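Local coordinates for hypothetical protein EF2904 (Enterococcus faecalis, PDB 2AZ4) that is of unknown function but carries a two-zinc metallo-beta-lactamase fold and may act as an RNA-binding exonuclease, at residues E341-I346 / K370-V375. Sequence-based numbering, arbitrary orientation.
Sequences EGSLYI and KDITFV
The Tyr345 and Phe374 side chains run alongside each other in the same direction. Both rings have CG anti to the backbone N. Phe374 CD1 meets the edge of the Tyr345 ring, in its plane, 3.9 Å from Tyr345 CD2. On the same side of the strands, Ile372 CG2 packs against Tyr345 CB at 4.0 Å. On the other face, Leu344 crosses Val375 obliquely, and Leu344 CD1 sits 3.7 Å from Val375 CG2. The same methyl touches Thr373 CG2.

Backbone hydrogen bonds join the parallel strands 344-346 and 373-375. The first, from Thr373 N, goes to Ser343 O, before the strand; Val375 N donates to Tyr345 O. The bond from Tyr345 N to Thr373 O, 2.9 Å, is the straightest at 174°. A weak fourth bond runs from Gly342 N to Asp371 O. At Gly342 (phi 85°, psi 3°) a CB would run into Glu341 O, which favours glycine. At the exposed end, Glu341 CG lies 3.8 Å from Asp371 CB. Thr373 OG1 is hydrogen-bonded to Arg254 NH2, and Lys370 NZ to the carbonyl oxygens of Leu339 and Asp337.

Asp371 ends helix 358-369 in a Schellman motif. That helix links the two strands as a beta-alpha-beta unit, and its Tyr360, Leu364 and Leu367 pack on Phe374. Strand 373-376 is outermost in a six-stranded parallel sheet, away from the zinc site, while strand 344-348 also pairs with strand 256-260.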
loop_
_atom_site.group_PDB
_atom_site.type_symbol
_atom_site.label_atom_id
_atom_site.label_comp_id
_atom_site.label_asym_id
_atom_site.label_seq_id
_atom_site.Cartn_x
_atom_site.Cartn_y
_atom_site.Cartn_z
ATOM N N GLU A 341 -32.379 -8.452 -4.575
ATOM C CA GLU A 341 -32.768 -8.989 -3.284
ATOM C C GLU A 341 -32.415 -10.473 -3.212
ATOM O O GLU A 341 -32.705 -11.256 -4.142
ATOM C CB GLU A 341 -34.274 -8.757 -3.063
ATOM C CG GLU A 341 -34.802 -9.173 -1.715
ATOM C CD GLU A 341 -36.041 -8.374 -1.292
ATOM O OE1 GLU A 341 -36.254 -7.240 -1.822
ATOM O OE2 GLU A 341 -36.795 -8.880 -0.414
ATOM N N GLY A 342 -31.773 -10.852 -2.109
ATOM C CA GLY A 342 -31.358 -12.230 -1.893
ATOM C C GLY A 342 -30.016 -12.589 -2.517
ATOM O O GLY A 342 -29.585 -13.754 -2.466
ATOM N N SER A 343 -29.353 -11.613 -3.130
ATOM C CA SER A 343 -28.073 -11.902 -3.786
ATOM C C SER A 343 -26.902 -11.970 -2.771
ATOM O O SER A 343 -27.079 -11.742 -1.562
ATOM C CB SER A 343 -27.812 -10.894 -4.908
ATOM O OG SER A 343 -27.542 -9.615 -4.374
ATOM N N LEU A 344 -25.711 -12.298 -3.278
ATOM C CA LEU A 344 -24.525 -12.473 -2.447
ATOM C C LEU A 344 -23.496 -11.431 -2.843
ATOM O O LEU A 344 -23.227 -11.253 -4.016
ATOM C CB LEU A 344 -23.954 -13.878 -2.641
ATOM C CG LEU A 344 -22.682 -14.295 -1.873
ATOM C CD1 LEU A 344 -22.874 -14.189 -0.354
ATOM C CD2 LEU A 344 -22.247 -15.728 -2.313
ATOM N N TYR A 345 -22.954 -10.727 -1.862
ATOM C CA TYR A 345 -21.876 -9.769 -2.106
ATOM C C TYR A 345 -20.662 -10.145 -1.256
ATOM O O TYR A 345 -20.760 -10.313 -0.050
ATOM C CB TYR A 345 -22.330 -8.331 -1.816
ATOM C CG TYR A 345 -21.172 -7.347 -1.755
ATOM C CD1 TYR A 345 -20.473 -6.988 -2.915
ATOM C CD2 TYR A 345 -20.754 -6.804 -0.542
ATOM C CE1 TYR A 345 -19.394 -6.094 -2.858
ATOM C CE2 TYR A 345 -19.674 -5.908 -0.487
ATOM C CZ TYR A 345 -19.007 -5.572 -1.645
ATOM O OH TYR A 345 -17.939 -4.705 -1.597
ATOM N N ILE A 346 -19.514 -10.256 -1.906
ATOM C CA ILE A 346 -18.287 -10.672 -1.249
ATOM C C ILE A 346 -17.378 -9.466 -1.134
ATOM O O ILE A 346 -16.931 -8.912 -2.134
ATOM C CB ILE A 346 -17.601 -11.816 -2.010
ATOM C CG1 ILE A 346 -18.534 -13.037 -2.060
ATOM C CG2 ILE A 346 -16.260 -12.161 -1.353
ATOM C CD1 ILE A 346 -18.267 -13.931 -3.282
ATOM N N LYS A 370 -31.892 -4.835 1.809
ATOM C CA LYS A 370 -32.134 -5.451 0.513
ATOM C C LYS A 370 -32.040 -6.969 0.566
ATOM O O LYS A 370 -32.111 -7.624 -0.472
ATOM C CB LYS A 370 -31.172 -4.880 -0.527
ATOM C CG LYS A 370 -31.483 -3.423 -0.879
ATOM C CD LYS A 370 -30.627 -2.891 -2.024
ATOM C CE LYS A 370 -30.696 -3.770 -3.311
ATOM N NZ LYS A 370 -32.030 -3.846 -4.007
ATOM N N ASP A 371 -31.887 -7.528 1.769
ATOM C CA ASP A 371 -31.707 -8.982 1.941
ATOM C C ASP A 371 -30.515 -9.477 1.084
ATOM O O ASP A 371 -30.563 -10.553 0.493
ATOM C CB ASP A 371 -33.007 -9.718 1.562
ATOM C CG ASP A 371 -33.109 -11.119 2.165
ATOM O OD1 ASP A 371 -32.629 -11.333 3.308
ATOM O OD2 ASP A 371 -33.693 -12.014 1.489
ATOM N N ILE A 372 -29.464 -8.665 0.992
ATOM C CA ILE A 372 -28.226 -9.083 0.306
ATOM C C ILE A 372 -27.307 -9.654 1.375
ATOM O O ILE A 372 -26.992 -8.963 2.350
ATOM C CB ILE A 372 -27.552 -7.906 -0.446
ATOM C CG1 ILE A 372 -28.499 -7.328 -1.516
ATOM C CG2 ILE A 372 -26.216 -8.332 -1.094
ATOM C CD1 ILE A 372 -28.002 -6.016 -2.124
ATOM N N THR A 373 -26.934 -10.927 1.236
ATOM C CA THR A 373 -25.954 -11.538 2.134
ATOM C C THR A 373 -24.557 -10.907 1.963
ATOM O O THR A 373 -23.993 -10.907 0.865
ATOM C CB THR A 373 -25.863 -13.053 1.939
ATOM O OG1 THR A 373 -27.159 -13.642 2.136
ATOM C CG2 THR A 373 -24.851 -13.673 2.917
ATOM N N PHE A 374 -24.024 -10.367 3.048
ATOM C CA PHE A 374 -22.706 -9.739 3.047
ATOM C C PHE A 374 -21.704 -10.741 3.605
ATOM O O PHE A 374 -21.929 -11.331 4.680
ATOM C CB PHE A 374 -22.734 -8.506 3.935
ATOM C CG PHE A 374 -21.384 -7.883 4.183
ATOM C CD1 PHE A 374 -20.903 -6.880 3.345
ATOM C CD2 PHE A 374 -20.610 -8.270 5.268
ATOM C CE1 PHE A 374 -19.683 -6.283 3.569
ATOM C CE2 PHE A 374 -19.360 -7.657 5.505
ATOM C CZ PHE A 374 -18.911 -6.667 4.647
ATOM N N VAL A 375 -20.610 -10.937 2.870
ATOM C CA VAL A 375 -19.558 -11.841 3.307
ATOM C C VAL A 375 -18.238 -11.119 3.297
ATOM O O VAL A 375 -17.806 -10.623 2.263
ATOM C CB VAL A 375 -19.504 -13.134 2.456
ATOM C CG1 VAL A 375 -18.313 -14.003 2.868
ATOM C CG2 VAL A 375 -20.782 -13.924 2.643
#